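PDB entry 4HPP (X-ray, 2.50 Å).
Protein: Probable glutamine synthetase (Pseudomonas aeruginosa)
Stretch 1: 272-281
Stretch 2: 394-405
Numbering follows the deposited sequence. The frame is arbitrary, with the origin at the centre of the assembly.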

# COMPACT_ATOMS: atom_id res chain seq x y z
N ALA A 272 -60.13 -9.97 -7.76
CA ALA A 272 -61.07 -10.03 -6.65
C ALA A 272 -60.36 -10.35 -5.35
O ALA A 272 -60.75 -9.86 -4.27
CB ALA A 272 -62.13 -11.05 -6.93
N HIS A 273 -59.28 -11.12 -5.48
CA HIS A 273 -58.45 -11.49 -4.34
C HIS A 273 -57.26 -10.63 -4.07
O HIS A 273 -56.62 -10.79 -3.03
CB HIS A 273 -58.01 -12.94 -4.46
CG HIS A 273 -59.17 -13.92 -4.43
ND1 HIS A 273 -59.84 -14.21 -3.29
CD2 HIS A 273 -59.78 -14.64 -5.45
CE1 HIS A 273 -60.82 -15.08 -3.58
NE2 HIS A 273 -60.77 -15.35 -4.89
N LEU A 274 -56.94 -9.69 -4.94
CA LEU A 274 -55.73 -8.87 -4.68
C LEU A 274 -55.54 -8.34 -3.25
O LEU A 274 -54.40 -8.36 -2.78
CB LEU A 274 -55.52 -7.71 -5.71
CG LEU A 274 -54.31 -7.94 -6.64
CD1 LEU A 274 -54.30 -6.95 -7.78
CD2 LEU A 274 -53.00 -7.88 -5.86
N PRO A 275 -56.61 -7.83 -2.57
CA PRO A 275 -56.24 -7.28 -1.25
C PRO A 275 -55.66 -8.33 -0.32
O PRO A 275 -54.89 -7.98 0.57
CB PRO A 275 -57.56 -6.64 -0.70
CG PRO A 275 -58.37 -6.36 -1.93
CD PRO A 275 -57.97 -7.39 -2.99
N ALA A 276 -55.99 -9.60 -0.55
CA ALA A 276 -55.39 -10.70 0.22
C ALA A 276 -54.01 -11.05 -0.31
O ALA A 276 -53.07 -11.39 0.47
CB ALA A 276 -56.30 -11.94 0.18
N LEU A 277 -53.88 -11.01 -1.65
CA LEU A 277 -52.65 -11.47 -2.28
C LEU A 277 -51.52 -10.58 -1.84
O LEU A 277 -50.34 -10.98 -1.89
CB LEU A 277 -52.74 -11.44 -3.78
CG LEU A 277 -53.62 -12.45 -4.48
CD1 LEU A 277 -53.64 -12.16 -5.99
CD2 LEU A 277 -53.15 -13.84 -4.15
N CYS A 278 -51.88 -9.38 -1.39
CA CYS A 278 -50.90 -8.44 -0.93
C CYS A 278 -50.13 -8.91 0.31
O CYS A 278 -48.96 -8.58 0.47
CB CYS A 278 -51.52 -7.07 -0.74
SG CYS A 278 -51.95 -6.39 -2.37
N ALA A 279 -50.79 -9.71 1.14
CA ALA A 279 -50.19 -10.23 2.35
C ALA A 279 -49.12 -11.21 1.94
O ALA A 279 -48.19 -11.47 2.71
CB ALA A 279 -51.23 -10.91 3.25
N LEU A 280 -49.26 -11.77 0.74
CA LEU A 280 -48.33 -12.81 0.26
C LEU A 280 -47.41 -12.31 -0.87
O LEU A 280 -46.40 -12.95 -1.15
CB LEU A 280 -49.06 -14.11 -0.15
CG LEU A 280 -50.08 -14.76 0.82
CD1 LEU A 280 -51.32 -15.26 0.11
CD2 LEU A 280 -49.51 -15.86 1.69
N THR A 281 -47.73 -11.19 -1.52
CA THR A 281 -46.85 -10.66 -2.58
C THR A 281 -46.20 -9.31 -2.23
O THR A 281 -45.30 -8.84 -2.93
CB THR A 281 -47.58 -10.50 -3.91
OG1 THR A 281 -48.47 -9.38 -3.77
CG2 THR A 281 -48.39 -11.76 -4.29
N ALA A 394 -53.13 -5.95 5.59
CA ALA A 394 -53.01 -6.94 4.51
C ALA A 394 -53.28 -8.27 5.10
O ALA A 394 -53.94 -9.07 4.46
CB ALA A 394 -51.68 -6.92 3.79
N LEU A 395 -52.81 -8.52 6.32
CA LEU A 395 -53.19 -9.79 7.03
C LEU A 395 -54.67 -9.91 7.47
O LEU A 395 -55.26 -11.00 7.40
CB LEU A 395 -52.29 -10.05 8.24
CG LEU A 395 -50.81 -9.98 7.91
CD1 LEU A 395 -50.01 -10.00 9.19
CD2 LEU A 395 -50.38 -11.15 7.01
N ASP A 396 -55.27 -8.81 7.93
CA ASP A 396 -56.73 -8.77 8.05
C ASP A 396 -57.31 -9.33 6.77
O ASP A 396 -58.01 -10.34 6.82
CB ASP A 396 -57.27 -7.35 8.34
CG ASP A 396 -56.68 -6.75 9.61
OD1 ASP A 396 -56.19 -7.51 10.47
OD2 ASP A 396 -56.69 -5.51 9.74
N CYS A 397 -56.98 -8.74 5.61
CA CYS A 397 -57.63 -9.13 4.35
C CYS A 397 -57.51 -10.59 4.03
O CYS A 397 -58.44 -11.17 3.49
CB CYS A 397 -57.06 -8.38 3.16
SG CYS A 397 -57.21 -6.58 3.17
N LEU A 398 -56.35 -11.17 4.30
CA LEU A 398 -56.08 -12.58 4.02
C LEU A 398 -56.94 -13.48 4.88
O LEU A 398 -57.38 -14.57 4.46
CB LEU A 398 -54.63 -12.89 4.37
CG LEU A 398 -53.80 -13.98 3.66
CD1 LEU A 398 -52.81 -14.50 4.68
CD2 LEU A 398 -54.54 -15.10 2.92
N GLN A 399 -57.12 -13.06 6.13
CA GLN A 399 -57.90 -13.84 7.07
C GLN A 399 -59.39 -13.88 6.62
O GLN A 399 -60.05 -14.93 6.75
CB GLN A 399 -57.67 -13.33 8.51
CG GLN A 399 -56.30 -13.67 9.13
CD GLN A 399 -55.92 -12.79 10.34
OE1 GLN A 399 -54.77 -12.77 10.80
NE2 GLN A 399 -56.89 -12.04 10.85
N ARG A 400 -59.87 -12.77 6.01
CA ARG A 400 -61.28 -12.51 5.57
C ARG A 400 -61.71 -13.19 4.26
O ARG A 400 -62.91 -13.20 3.92
CB ARG A 400 -61.49 -11.02 5.37
CG ARG A 400 -61.51 -10.16 6.62
CD ARG A 400 -62.13 -8.84 6.25
NE ARG A 400 -61.63 -7.72 7.05
CZ ARG A 400 -60.71 -6.84 6.64
NH1 ARG A 400 -60.16 -6.93 5.43
NH2 ARG A 400 -60.34 -5.85 7.45
N ASP A 401 -60.73 -13.72 3.55
CA ASP A 401 -60.86 -14.25 2.21
C ASP A 401 -60.79 -15.75 2.37
O ASP A 401 -59.79 -16.39 2.01
CB ASP A 401 -59.68 -13.73 1.34
CG ASP A 401 -59.89 -13.91 -0.17
OD1 ASP A 401 -59.45 -13.01 -0.94
OD2 ASP A 401 -60.45 -14.94 -0.61
N GLU A 402 -61.85 -16.33 2.95
CA GLU A 402 -61.87 -17.77 3.17
C GLU A 402 -61.77 -18.53 1.86
O GLU A 402 -61.27 -19.67 1.86
CB GLU A 402 -63.12 -18.22 3.91
CG GLU A 402 -63.22 -17.71 5.33
CD GLU A 402 -64.61 -17.20 5.60
OE1 GLU A 402 -65.29 -17.79 6.47
OE2 GLU A 402 -65.03 -16.23 4.90
N ALA A 403 -62.25 -17.96 0.76
CA ALA A 403 -62.11 -18.70 -0.49
C ALA A 403 -60.62 -19.02 -0.75
O ALA A 403 -60.25 -20.17 -1.06
CB ALA A 403 -62.75 -17.96 -1.64
N LEU A 404 -59.75 -18.01 -0.59
CA LEU A 404 -58.32 -18.16 -0.87
C LEU A 404 -57.61 -19.02 0.19
O LEU A 404 -56.94 -20.01 -0.16
CB LEU A 404 -57.64 -16.80 -1.06
CG LEU A 404 -56.13 -16.75 -1.36
CD1 LEU A 404 -55.87 -16.91 -2.84
CD2 LEU A 404 -55.54 -15.43 -0.90
N CYS A 405 -57.82 -18.67 1.47
CA CYS A 405 -57.24 -19.37 2.59
C CYS A 405 -57.46 -20.83 2.44
O CYS A 405 -56.56 -21.63 2.72
CB CYS A 405 -57.86 -18.94 3.90
SG CYS A 405 -57.31 -17.30 4.28

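Helices come close where their side chains are small, and this pair from a probable glutamine synthetase illustrates the rule. The helix running through 272-281 and the helix at 394-399 cross at -122°, with their axes approaching to 7.3 Å. Alanines make that spacing possible: the CA atoms of Ala276 and Leu398 lie 4.3 Å apart, and those of Ala279 and Ala394 4.8 Å. With nothing beyond CB to hold the backbones apart, Ala276 CB rests 3.9 Å from Leu398 CA, almost on the opposing main chain.

Ala279 is the small bump of the second meeting point. Ala279 CB lies 3.5 Å from Ala394 O and 4.1 Å from Ala394 CB, while Leu395 CD2 at 3.9 Å and Leu398 CG at 4.0 Å from the same methyl also lie against it. Nearby, Pro275 CB touches Cys397 SG at 3.9 Å, and Pro275 O meets Cys397 CB at 3.4 Å, a plain van der Waals contact.

The larger bump comes from the other stretch. After the helix gives way to a turn, a new helix at 402-405 directs Leu404 back toward the first stretch, where it fits as a knob among His273, Ala276, Leu277 and Leu280. Ala276, ending at CB, leaves room at the floor of the hollow, where its CB lies 3.7 Å from Leu404 CD2; the leucine ends close in more loosely, with Leu277 CD2 4.3 Å from Leu404 CD1 and Leu280 CD1 4.3 Å from Leu404 CD2.

Beside this apolar fit lies one polar clasp. His273 ND1 donates to Asp401 OD1 at 2.7 Å in a nearly straight bond (172°), the acceptor lying at the ring edge, near its plane. Asp401 also caps the new helix, its OD2 accepting from Leu404 N at 3.1 Å. One carboxylate thus ties the histidine to the very turn that presents the knob.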